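Local coordinates for protein alcohol dehydrogenase YqhD (Escherichia coli, PDB 4QGS) that reduces a broad range of short-chain aldehydes to alcohols with NADPH, using one zinc ion per subunit and working as a homodimer, at residues E35-D40 and D63-M68; T98-V103 and S140-G145; K217-K222 and A269-D274. All blocks are in the same frame, centred on the assembly; numbering follows the deposited sequence.

Interaction 1. Residues E35-D40 and D63-M68; sequences EQIPHD and DALKGM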
loop_
_atom_site.group_PDB
_atom_site.type_symbol
_atom_site.label_atom_id
_atom_site.label_comp_id
_atom_site.label_asym_id
_atom_site.label_seq_id
_atom_site.Cartn_x
_atom_site.Cartn_y
_atom_site.Cartn_z
ATOM N N GLU A 35 -20.489 13.084 -12.197
ATOM C CA GLU A 35 -20.233 14.511 -12.367
ATOM C C GLU A 35 -18.741 14.825 -12.479
ATOM O O GLU A 35 -18.359 15.912 -12.923
ATOM C CB GLU A 35 -20.877 15.303 -11.223
ATOM C CG GLU A 35 -20.308 15.052 -9.847
ATOM C CD GLU A 35 -21.123 15.718 -8.749
ATOM O OE1 GLU A 35 -21.822 15.003 -7.998
ATOM O OE2 GLU A 35 -21.061 16.956 -8.639
ATOM N N GLN A 36 -17.892 13.865 -12.116
ATOM C CA GLN A 36 -16.443 14.087 -12.190
ATOM C C GLN A 36 -15.870 13.871 -13.591
ATOM O O GLN A 36 -14.725 14.224 -13.874
ATOM C CB GLN A 36 -15.711 13.170 -11.207
ATOM C CG GLN A 36 -16.215 13.228 -9.788
ATOM C CD GLN A 36 -15.987 14.563 -9.125
ATOM O OE1 GLN A 36 -14.982 15.231 -9.368
ATOM N NE2 GLN A 36 -16.919 14.959 -8.274
ATOM N N ILE A 37 -16.665 13.283 -14.469
ATOM C CA ILE A 37 -16.184 12.913 -15.791
ATOM C C ILE A 37 -16.978 13.696 -16.822
ATOM O O ILE A 37 -18.203 13.760 -16.722
ATOM C CB ILE A 37 -16.337 11.400 -16.037
ATOM C CG1 ILE A 37 -15.537 10.603 -15.006
ATOM C CG2 ILE A 37 -15.930 11.014 -17.447
ATOM C CD1 ILE A 37 -15.743 9.117 -15.140
ATOM N N PRO A 38 -16.286 14.313 -17.792
ATOM C CA PRO A 38 -16.949 15.094 -18.844
ATOM C C PRO A 38 -18.054 14.298 -19.518
ATOM O O PRO A 38 -17.872 13.117 -19.781
ATOM C CB PRO A 38 -15.808 15.400 -19.813
ATOM C CG PRO A 38 -14.620 15.508 -18.918
ATOM C CD PRO A 38 -14.819 14.439 -17.868
ATOM N N HIS A 39 -19.195 14.933 -19.769
ATOM C CA HIS A 39 -20.341 14.216 -20.311
ATOM C C HIS A 39 -20.021 13.561 -21.655
ATOM O O HIS A 39 -20.636 12.563 -22.016
ATOM C CB HIS A 39 -21.538 15.163 -20.457
ATOM C CG HIS A 39 -21.360 16.194 -21.524
ATOM N ND1 HIS A 39 -20.828 17.442 -21.275
ATOM C CD2 HIS A 39 -21.638 16.161 -22.849
ATOM C CE1 HIS A 39 -20.790 18.134 -22.399
ATOM N NE2 HIS A 39 -21.271 17.378 -23.370
ATOM N N ASP A 40 -19.061 14.126 -22.386
ATOM C CA ASP A 40 -18.725 13.627 -23.717
ATOM C C ASP A 40 -17.404 12.873 -23.733
ATOM O O ASP A 40 -16.820 12.646 -24.791
ATOM C CB ASP A 40 -18.666 14.780 -24.719
ATOM C CG ASP A 40 -17.685 15.863 -24.311
ATOM O OD1 ASP A 40 -17.343 16.700 -25.176
ATOM O OD2 ASP A 40 -17.260 15.897 -23.134
ATOM N N ASP A 63 -23.835 1.461 -14.349
ATOM C CA ASP A 63 -25.104 2.171 -14.144
ATOM C C ASP A 63 -24.904 3.662 -13.878
ATOM O O ASP A 63 -25.650 4.495 -14.394
ATOM C CB ASP A 63 -25.900 1.554 -12.991
ATOM C CG ASP A 63 -27.104 2.395 -12.603
ATOM O OD1 ASP A 63 -26.981 3.247 -11.695
ATOM O OD2 ASP A 63 -28.173 2.221 -13.221
ATOM N N ALA A 64 -23.897 4.005 -13.077
ATOM C CA ALA A 64 -23.636 5.405 -12.765
ATOM C C ALA A 64 -23.304 6.202 -14.021
ATOM O O ALA A 64 -23.593 7.401 -14.097
ATOM C CB ALA A 64 -22.498 5.526 -11.754
ATOM N N LEU A 65 -22.702 5.527 -14.997
ATOM C CA LEU A 65 -22.226 6.181 -16.213
ATOM C C LEU A 65 -23.128 5.925 -17.417
ATOM O O LEU A 65 -22.738 6.179 -18.558
ATOM C CB LEU A 65 -20.816 5.702 -16.543
ATOM C CG LEU A 65 -19.782 5.982 -15.458
ATOM C CD1 LEU A 65 -18.428 5.564 -15.979
ATOM C CD2 LEU A 65 -19.800 7.468 -15.113
ATOM N N LYS A 66 -24.324 5.418 -17.161
ATOM C CA LYS A 66 -25.193 4.984 -18.246
ATOM C C LYS A 66 -25.500 6.145 -19.191
ATOM O O LYS A 66 -25.834 7.239 -18.745
ATOM C CB LYS A 66 -26.474 4.391 -17.680
ATOM C CG LYS A 66 -27.249 3.576 -18.671
ATOM C CD LYS A 66 -28.543 3.127 -18.067
ATOM C CE LYS A 66 -29.561 2.951 -19.155
ATOM N NZ LYS A 66 -29.160 1.898 -20.134
ATOM N N GLY A 67 -25.366 5.903 -20.491
ATOM C CA GLY A 67 -25.613 6.938 -21.478
ATOM C C GLY A 67 -24.331 7.585 -21.963
ATOM O O GLY A 67 -24.301 8.248 -22.997
ATOM N N MET A 68 -23.259 7.402 -21.199
ATOM C CA MET A 68 -21.964 7.910 -21.612
ATOM C C MET A 68 -21.229 6.877 -22.456
ATOM O O MET A 68 -21.592 5.695 -22.494
ATOM C CB MET A 68 -21.138 8.315 -20.387
ATOM C CG MET A 68 -21.787 9.483 -19.639
ATOM S SD MET A 68 -20.999 9.958 -18.095
ATOM C CE MET A 68 -19.339 10.311 -18.656
#

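Interaction 2. Residues T98-V103 and S140-G145; sequences TFLLAV and SAIPMG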
loop_
_atom_site.group_PDB
_atom_site.type_symbol
_atom_site.label_atom_id
_atom_site.label_comp_id
_atom_site.label_asym_id
_atom_site.label_seq_id
_atom_site.Cartn_x
_atom_site.Cartn_y
_atom_site.Cartn_z
ATOM N N THR A 98 -10.392 9.256 -23.613
ATOM C CA THR A 98 -10.031 10.539 -23.022
ATOM C C THR A 98 -10.086 10.525 -21.501
ATOM O O THR A 98 -9.778 11.526 -20.855
ATOM C CB THR A 98 -10.954 11.662 -23.514
ATOM O OG1 THR A 98 -12.296 11.366 -23.109
ATOM C CG2 THR A 98 -10.896 11.769 -25.025
ATOM N N PHE A 99 -10.502 9.401 -20.931
ATOM C CA PHE A 99 -10.558 9.282 -19.476
ATOM C C PHE A 99 -10.459 7.815 -19.065
ATOM O O PHE A 99 -11.116 6.963 -19.649
ATOM C CB PHE A 99 -11.850 9.900 -18.921
ATOM C CG PHE A 99 -11.781 10.229 -17.455
ATOM C CD1 PHE A 99 -11.457 11.504 -17.039
ATOM C CD2 PHE A 99 -12.017 9.249 -16.495
ATOM C CE1 PHE A 99 -11.375 11.819 -15.696
ATOM C CE2 PHE A 99 -11.937 9.558 -15.139
ATOM C CZ PHE A 99 -11.615 10.842 -14.744
ATOM N N LEU A 100 -9.635 7.530 -18.056
ATOM C CA LEU A 100 -9.483 6.168 -17.544
ATOM C C LEU A 100 -10.135 6.012 -16.176
ATOM O O LEU A 100 -10.035 6.896 -15.340
ATOM C CB LEU A 100 -7.992 5.802 -17.457
ATOM C CG LEU A 100 -7.274 5.768 -18.804
ATOM C CD1 LEU A 100 -5.772 5.976 -18.623
ATOM C CD2 LEU A 100 -7.533 4.460 -19.482
ATOM N N LEU A 101 -10.805 4.884 -15.941
ATOM C CA LEU A 101 -11.452 4.668 -14.649
ATOM C C LEU A 101 -11.095 3.303 -14.075
ATOM O O LEU A 101 -11.638 2.289 -14.484
ATOM C CB LEU A 101 -12.971 4.798 -14.766
ATOM C CG LEU A 101 -13.762 4.673 -13.458
ATOM C CD1 LEU A 101 -13.331 5.684 -12.421
ATOM C CD2 LEU A 101 -15.276 4.793 -13.721
ATOM N N ALA A 102 -10.167 3.295 -13.124
ATOM C CA ALA A 102 -9.705 2.042 -12.540
ATOM C C ALA A 102 -10.676 1.571 -11.471
ATOM O O ALA A 102 -10.984 2.309 -10.534
ATOM C CB ALA A 102 -8.314 2.227 -11.959
ATOM N N VAL A 103 -11.155 0.340 -11.611
ATOM C CA VAL A 103 -12.075 -0.231 -10.644
ATOM C C VAL A 103 -11.448 -1.483 -10.035
ATOM O O VAL A 103 -11.283 -2.492 -10.716
ATOM C CB VAL A 103 -13.430 -0.572 -11.297
ATOM C CG1 VAL A 103 -14.389 -1.163 -10.280
ATOM C CG2 VAL A 103 -14.031 0.673 -11.954
ATOM N N SER A 140 2.603 14.876 -18.724
ATOM C CA SER A 140 1.157 14.856 -18.852
ATOM C C SER A 140 0.669 13.425 -18.840
ATOM O O SER A 140 1.424 12.498 -19.134
ATOM C CB SER A 140 0.708 15.535 -20.143
ATOM O OG SER A 140 0.935 14.678 -21.251
ATOM N N ALA A 141 -0.604 13.250 -18.520
ATOM C CA ALA A 141 -1.196 11.926 -18.516
ATOM C C ALA A 141 -2.674 12.036 -18.851
ATOM O O ALA A 141 -3.293 13.084 -18.627
ATOM C CB ALA A 141 -0.995 11.255 -17.170
ATOM N N ILE A 142 -3.228 10.968 -19.409
ATOM C CA ILE A 142 -4.671 10.876 -19.577
ATOM C C ILE A 142 -5.317 10.981 -18.206
ATOM O O ILE A 142 -4.879 10.321 -17.263
ATOM C CB ILE A 142 -5.079 9.571 -20.253
ATOM C CG1 ILE A 142 -4.464 9.502 -21.645
ATOM C CG2 ILE A 142 -6.610 9.434 -20.329
ATOM C CD1 ILE A 142 -5.034 8.418 -22.472
ATOM N N PRO A 143 -6.337 11.839 -18.081
ATOM C CA PRO A 143 -7.015 11.986 -16.796
ATOM C C PRO A 143 -7.551 10.643 -16.329
ATOM O O PRO A 143 -8.007 9.848 -17.156
ATOM C CB PRO A 143 -8.152 12.962 -17.107
ATOM C CG PRO A 143 -7.639 13.753 -18.269
ATOM C CD PRO A 143 -6.881 12.761 -19.096
ATOM N N MET A 144 -7.469 10.373 -15.034
ATOM C CA MET A 144 -7.978 9.104 -14.535
ATOM C C MET A 144 -8.569 9.257 -13.147
ATOM O O MET A 144 -8.171 10.129 -12.382
ATOM C CB MET A 144 -6.874 8.032 -14.538
ATOM C CG MET A 144 -5.694 8.331 -13.636
ATOM S SD MET A 144 -4.745 6.827 -13.268
ATOM C CE MET A 144 -5.950 5.948 -12.271
ATOM N N GLY A 145 -9.551 8.414 -12.846
ATOM C CA GLY A 145 -10.131 8.343 -11.522
ATOM C C GLY A 145 -10.163 6.878 -11.134
ATOM O O GLY A 145 -9.741 6.009 -11.910
#

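Interaction 3. Residues K217-K222 and A269-D274; sequences KPVDAK and AGVPQD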
loop_
_atom_site.group_PDB
_atom_site.type_symbol
_atom_site.label_atom_id
_atom_site.label_comp_id
_atom_site.label_asym_id
_atom_site.label_seq_id
_atom_site.Cartn_x
_atom_site.Cartn_y
_atom_site.Cartn_z
ATOM N N LYS A 217 12.878 8.156 14.730
ATOM C CA LYS A 217 13.689 9.049 15.563
ATOM C C LYS A 217 12.881 10.285 15.905
ATOM O O LYS A 217 12.170 10.798 15.049
ATOM C CB LYS A 217 14.979 9.469 14.843
ATOM C CG LYS A 217 16.045 8.408 14.771
ATOM C CD LYS A 217 17.226 8.870 13.920
ATOM C CE LYS A 217 16.777 9.348 12.545
ATOM N NZ LYS A 217 17.927 9.737 11.686
ATOM N N PRO A 218 13.011 10.792 17.143
ATOM C CA PRO A 218 12.240 11.986 17.505
ATOM C C PRO A 218 12.781 13.243 16.831
ATOM O O PRO A 218 13.978 13.523 16.901
ATOM C CB PRO A 218 12.397 12.054 19.024
ATOM C CG PRO A 218 13.720 11.410 19.287
ATOM C CD PRO A 218 13.853 10.317 18.255
ATOM N N VAL A 219 11.908 13.975 16.147
ATOM C CA VAL A 219 12.295 15.231 15.513
ATOM C C VAL A 219 11.323 16.346 15.891
ATOM O O VAL A 219 11.285 17.387 15.251
ATOM C CB VAL A 219 12.365 15.116 13.971
ATOM C CG1 VAL A 219 13.457 14.139 13.552
ATOM C CG2 VAL A 219 11.014 14.709 13.379
ATOM N N ASP A 220 10.547 16.116 16.948
ATOM C CA ASP A 220 9.540 17.068 17.447
ATOM C C ASP A 220 8.576 17.528 16.350
ATOM O O ASP A 220 8.239 18.717 16.252
ATOM C CB ASP A 220 10.212 18.295 18.093
ATOM C CG ASP A 220 9.256 19.092 18.975
ATOM O OD1 ASP A 220 8.187 18.554 19.338
ATOM O OD2 ASP A 220 9.572 20.260 19.320
ATOM N N ALA A 221 8.148 16.586 15.520
ATOM C CA ALA A 221 7.089 16.825 14.550
ATOM C C ALA A 221 5.768 16.403 15.189
ATOM O O ALA A 221 5.302 15.281 14.984
ATOM C CB ALA A 221 7.349 16.055 13.275
ATOM N N LYS A 222 5.185 17.289 15.992
ATOM C CA LYS A 222 4.069 16.909 16.855
ATOM C C LYS A 222 2.813 16.497 16.097
ATOM O O LYS A 222 2.141 15.540 16.493
ATOM C CB LYS A 222 3.712 18.052 17.823
ATOM C CG LYS A 222 4.762 18.282 18.915
ATOM C CD LYS A 222 4.227 19.238 19.995
ATOM C CE LYS A 222 5.187 19.378 21.167
ATOM N NZ LYS A 222 6.502 19.973 20.794
ATOM N N ALA A 269 5.381 13.404 5.899
ATOM C CA ALA A 269 5.969 14.650 5.418
ATOM C C ALA A 269 6.827 15.272 6.499
ATOM O O ALA A 269 6.330 15.637 7.563
ATOM C CB ALA A 269 4.879 15.625 4.969
ATOM N N GLY A 270 8.123 15.365 6.222
ATOM C CA GLY A 270 9.056 16.035 7.114
ATOM C C GLY A 270 9.583 15.230 8.292
ATOM O O GLY A 270 10.122 15.811 9.245
ATOM N N VAL A 271 9.442 13.904 8.238
ATOM C CA VAL A 271 9.914 13.049 9.317
ATOM C C VAL A 271 10.767 11.907 8.764
ATOM O O VAL A 271 10.657 11.568 7.582
ATOM C CB VAL A 271 8.744 12.479 10.137
ATOM C CG1 VAL A 271 7.981 13.625 10.829
ATOM C CG2 VAL A 271 7.813 11.689 9.260
ATOM N N PRO A 272 11.630 11.326 9.612
ATOM C CA PRO A 272 12.480 10.223 9.142
ATOM C C PRO A 272 11.628 9.044 8.740
ATOM O O PRO A 272 10.556 8.837 9.316
ATOM C CB PRO A 272 13.342 9.880 10.366
ATOM C CG PRO A 272 13.265 11.086 11.246
ATOM C CD PRO A 272 11.907 11.669 11.017
ATOM N N GLN A 273 12.068 8.299 7.739
ATOM C CA GLN A 273 11.309 7.113 7.348
ATOM C C GLN A 273 12.227 5.923 7.276
ATOM O O GLN A 273 13.383 6.043 6.891
ATOM C CB GLN A 273 10.604 7.342 6.018
ATOM C CG GLN A 273 9.569 8.481 6.101
ATOM C CD GLN A 273 8.741 8.629 4.858
ATOM O OE1 GLN A 273 8.643 7.710 4.046
ATOM N NE2 GLN A 273 8.132 9.802 4.693
ATOM N N ASP A 274 11.687 4.764 7.637
ATOM C CA ASP A 274 12.475 3.553 7.795
ATOM C C ASP A 274 12.387 2.719 6.514
ATOM O O ASP A 274 13.234 2.838 5.630
ATOM C CB ASP A 274 11.963 2.794 9.026
ATOM C CG ASP A 274 12.771 1.534 9.340
ATOM O OD1 ASP A 274 13.584 1.115 8.505
ATOM O OD2 ASP A 274 12.560 0.971 10.434
#

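Interaction 1. Residues E35-D40 and D63-M68
Ile37 is the first residue of 35-40 to meet the other segment, and it does so through two branches. Its CG2, anti to the backbone N, lies 3.7 Å from Met68 CE, the two side chains crossing at a slant; CG1 is anti to the carbonyl carbon (chi1 -60°), and beyond it CD1 reaches Leu65 CD2 at 4.4 Å. Next along, Pro38, whose CB points away, offers its backbone: Met68 CE sits 3.4 Å from Pro38 O. That methyl is brought in by the bend at the end of the methionine, chi3 57°, after a chain extended through chi2. The setting is the Rossmann-like, nucleotide-binding half of an iron-containing alcohol dehydrogenase, where the loop leading into strand 42-46 lies against the turn that takes helix 57-64 into strand 69-73. That turn is type II, Leu65 to Met68, closed by Met68 N to Leu65 O at 3.0 Å, with Gly67 at positive phi; Arg34 also binds the carbonyls of Ala64 and Lys66. At His39 the carbonyl O lies 4.1 Å from Met68 CG, while the imidazole leads away from 63-68, with Asp40 OD2 over the centre of one ring face.

Interaction 2. Residues T98-V103 and S140-G145
Leu100 and Met144 pair as neighbours in a parallel sheet, their CB atoms 3.8 Å apart on the face covered by helix 106-119. Three backbone bonds join the strands in the staggered parallel pattern: Leu100 N to Pro143 O, Gly145 N to Leu100 O, and Ala102 N to Gly145 O, each 3.0 Å. In the last the donor is tilted 22° from the carbonyl plane. On the Leu100 and Met144 face, buried Ile142 puts CG2 3.9 Å from Leu100 CD1, the side chains crossing at about a right angle. Packing is tight on the other face too, at Gly145. Phe99 CG is anti to the backbone N (chi1 -161°); the ring reaches 143-145, with Pro143 O and Met144 CA above one face, offset toward the rim, and CE2 3.5 Å from Gly145 N. Leu101 CD1 lies 3.6 Å from Gly145 C, against the carbonyl group.

The start of the contact is more open to solvent: Thr98 and Pro143 are exposed, though their atoms still touch, Pro143 CD resting 3.6 Å from Thr98 O. Thr98 CB points away, and OG1 bonds to Arg42 N. The polar groups that meet between the strands are backbone amides and carbonyls bonded to one another, and the buried side chains are apolar, so these amides need no water inside the domain.

Interaction 3. Residues K217-K222 and A269-D274
Val271 overlaps the methyl of Ala221: its CG1, anti to the carbonyl carbon, closes on Ala221 CB at 3.5 Å, the shortest approach between the segments. Next in the chain, Pro272 meets Lys217, which contributes the aliphatic part of its side chain at CB and CG of the proline. A bend at chi3 (-53°) sets Lys217 CE 4.1 Å from Pro272 CB, and Lys217 O faces Pro272 CG at 4.0 Å. The ammonium group goes elsewhere, to a weak hydrogen bond with Asn382 OD1.

Val219 adds to both, but it is modelled in two conformations, and its methyl contacts hold for one of them. In that one, the valine and Pro272 reach toward each other tip to tip: CG1 faces the CG-CD edge of the ring, 3.8 Å from Pro272 CG, and CG2 approaches Pro272 CD at 4.0 Å. The same CG2 stands 4.1 Å from Val271 CG1, the valines crossing at about a right angle.

No hydrogen bond or salt bridge joins the two segments, so the contact rests on apolar surfaces at the protein exterior. A salt bridge stays within 217-222: Lys222 NZ donates to Asp220 OD1 at 2.6 Å, using the syn lone pair, at the start of a helix.

Both segments are connections between helices of the all-helical C-terminal half, the part of the family fold that supplies the zinc ligands. Residues 217-222 run from helix 196-211, which carries Asp205 and His209, into helix 222-244, with Ala221 as its N-cap residue. Residues 269-274 lead from helix 249-262 to helix 276-288, which holds His278; Asp274 OD1 accepts a bond from Ala276 N, and its OD2 forms a salt bridge with Lys311.

Along the chain the three contacts come in series, each closing before the next opens. Interactions 1 and 2 share the nucleotide-binding domain, their centres 13 Å apart. Interaction 2 lies in its parallel sheet, joining strands 99-104 and 144-148, and interaction 1 packs against Phe99 and Leu101 of that sheet: Ile37 CG1 lies 3.8 Å from Phe99 CE2 and Leu65 CD1 4.0 Å from Leu101 CD2. Interaction 3 belongs to the helical domain, 43 Å from interaction 1 and 34 Å from interaction 2 between centres, with no touch to either. The contacts thus sample both halves of the enzyme, one contributing most of the NADP(+)-binding residues and the other the zinc ligands.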